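Local atomic coordinates of histidine acid phosphatase (Bifidobacterium longum subsp. infantis, PDB entry 6RXG), a protein that probably removes phosphate groups from inositol polyphosphates such as phytate and from 2,3-bisphosphoglycerate, as a histidine acid phosphatase of the MINPP1 subfamily. Residues S15-Y20 with Y316-D321. The protein carries 1 engineered substitution. Residues are numbered along the deposited sequence; the frame is centred on the assembly and turned at random.
Sequences SSKQPY and YIIAAD
Lys17 lies against Ile317, with 5.9 Å between their CA atoms, where the loop 15-20, which makes a short 3-10 turn at 16-17, runs beside the C-terminal end of helix 305-321. Further on, Pro19 CA comes to 6.2 Å from Asp321 CA. The aliphatic part of Lys17 does most of the touching. Its CB is 3.8 Å from Ile317 CG1, and its CG is 3.7 Å from Ile318 CD1; the chain passes both isoleucines at a slant. A bend at chi2 (61°) leads its end off toward Arg52, and the Lys17 side chain lies about 4 Å from a bound phosphate ion, probably from the crystallisation liquor. Arg52, close to NZ, and Arg48, bonded to Ser16 O, belong to the RHGxR signature of histidine phosphatases, consistent with an anion-binding pocket here. At the helix end Asp321, its CG anti to the carbonyl carbon (chi1 -73°), brings OD1 to 2.5 Å from Lys17 O; two oxygens that close suggest a protonated acid. An alanine here is likely to leave Lys17 O without this close partner and a gap beside the Pro19 ring. That ring reaches Ala320, CG to CB 4.4 Å, while Gln107 and Gln111 of helix 106-122 also touch it.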
# COMPACT_ATOMS: atom_id res chain seq x y z
N SER A 15 -1.83 -4.05 -10.54
CA SER A 15 -0.73 -3.34 -9.90
C SER A 15 -0.99 -3.26 -8.39
O SER A 15 -1.53 -4.20 -7.80
CB SER A 15 -0.54 -1.96 -10.57
OG SER A 15 0.55 -1.20 -10.01
N SER A 16 -0.62 -2.16 -7.75
CA SER A 16 -0.81 -2.02 -6.31
C SER A 16 -2.24 -1.62 -5.92
O SER A 16 -2.47 -1.34 -4.74
CB SER A 16 0.22 -1.05 -5.73
OG SER A 16 0.29 0.17 -6.45
N LYS A 17 -3.20 -1.63 -6.85
CA LYS A 17 -4.61 -1.61 -6.49
C LYS A 17 -5.18 -3.02 -6.38
O LYS A 17 -6.37 -3.18 -6.13
CB LYS A 17 -5.43 -0.79 -7.50
CG LYS A 17 -5.48 0.69 -7.18
CD LYS A 17 -4.10 1.31 -7.19
CE LYS A 17 -4.19 2.79 -6.85
NZ LYS A 17 -2.84 3.43 -7.01
N GLN A 18 -4.35 -4.04 -6.57
CA GLN A 18 -4.74 -5.43 -6.39
C GLN A 18 -5.54 -5.60 -5.09
O GLN A 18 -5.01 -5.33 -4.00
CB GLN A 18 -3.50 -6.32 -6.35
CG GLN A 18 -3.79 -7.76 -5.95
CD GLN A 18 -4.69 -8.47 -6.95
OE1 GLN A 18 -4.40 -8.50 -8.15
NE2 GLN A 18 -5.78 -9.04 -6.46
N PRO A 19 -6.78 -6.09 -5.15
CA PRO A 19 -7.49 -6.41 -3.91
C PRO A 19 -6.78 -7.50 -3.13
O PRO A 19 -6.25 -8.45 -3.71
CB PRO A 19 -8.87 -6.87 -4.40
CG PRO A 19 -9.07 -6.21 -5.71
CD PRO A 19 -7.68 -6.13 -6.33
N TYR A 20 -6.77 -7.35 -1.82
CA TYR A 20 -6.11 -8.34 -0.96
C TYR A 20 -6.68 -9.72 -1.19
O TYR A 20 -7.89 -9.90 -1.33
CB TYR A 20 -6.28 -7.95 0.49
CG TYR A 20 -5.43 -8.71 1.48
CD1 TYR A 20 -4.07 -8.45 1.60
CD2 TYR A 20 -5.97 -9.69 2.29
CE1 TYR A 20 -3.29 -9.13 2.50
CE2 TYR A 20 -5.18 -10.38 3.20
CZ TYR A 20 -3.84 -10.09 3.29
OH TYR A 20 -3.03 -10.77 4.20
N TYR A 316 -9.93 1.47 -14.31
CA TYR A 316 -10.13 0.03 -14.30
C TYR A 316 -9.66 -0.60 -13.00
O TYR A 316 -10.38 -1.42 -12.40
CB TYR A 316 -9.40 -0.54 -15.52
CG TYR A 316 -9.03 -1.99 -15.49
CD1 TYR A 316 -9.98 -2.98 -15.61
CD2 TYR A 316 -7.70 -2.36 -15.40
CE1 TYR A 316 -9.62 -4.33 -15.61
CE2 TYR A 316 -7.32 -3.72 -15.39
CZ TYR A 316 -8.29 -4.69 -15.50
OH TYR A 316 -7.96 -6.03 -15.51
N ILE A 317 -8.47 -0.23 -12.53
CA ILE A 317 -7.94 -0.90 -11.34
C ILE A 317 -8.66 -0.42 -10.08
O ILE A 317 -8.91 -1.21 -9.16
CB ILE A 317 -6.40 -0.75 -11.23
CG1 ILE A 317 -5.95 0.68 -10.96
CG2 ILE A 317 -5.73 -1.28 -12.51
CD1 ILE A 317 -4.41 0.84 -10.95
N ILE A 318 -9.00 0.87 -10.01
CA ILE A 318 -9.78 1.32 -8.87
C ILE A 318 -11.20 0.76 -8.93
O ILE A 318 -11.83 0.53 -7.89
CB ILE A 318 -9.76 2.86 -8.80
CG1 ILE A 318 -9.71 3.31 -7.35
CG2 ILE A 318 -10.99 3.43 -9.43
CD1 ILE A 318 -8.35 3.02 -6.69
N ALA A 319 -11.74 0.53 -10.14
CA ALA A 319 -13.07 -0.06 -10.20
C ALA A 319 -13.08 -1.42 -9.50
O ALA A 319 -14.07 -1.79 -8.87
CB ALA A 319 -13.55 -0.19 -11.65
N ALA A 320 -11.96 -2.15 -9.56
CA ALA A 320 -11.89 -3.42 -8.85
C ALA A 320 -11.96 -3.20 -7.34
O ALA A 320 -12.63 -3.96 -6.63
CB ALA A 320 -10.62 -4.17 -9.24
N ASP A 321 -11.29 -2.16 -6.84
CA ASP A 321 -11.36 -1.81 -5.42
C ASP A 321 -12.77 -1.40 -5.00
O ASP A 321 -13.14 -1.57 -3.83
CB ASP A 321 -10.39 -0.66 -5.12
CG ASP A 321 -8.94 -1.09 -5.12
OD1 ASP A 321 -8.59 -2.09 -5.79
OD2 ASP A 321 -8.12 -0.40 -4.46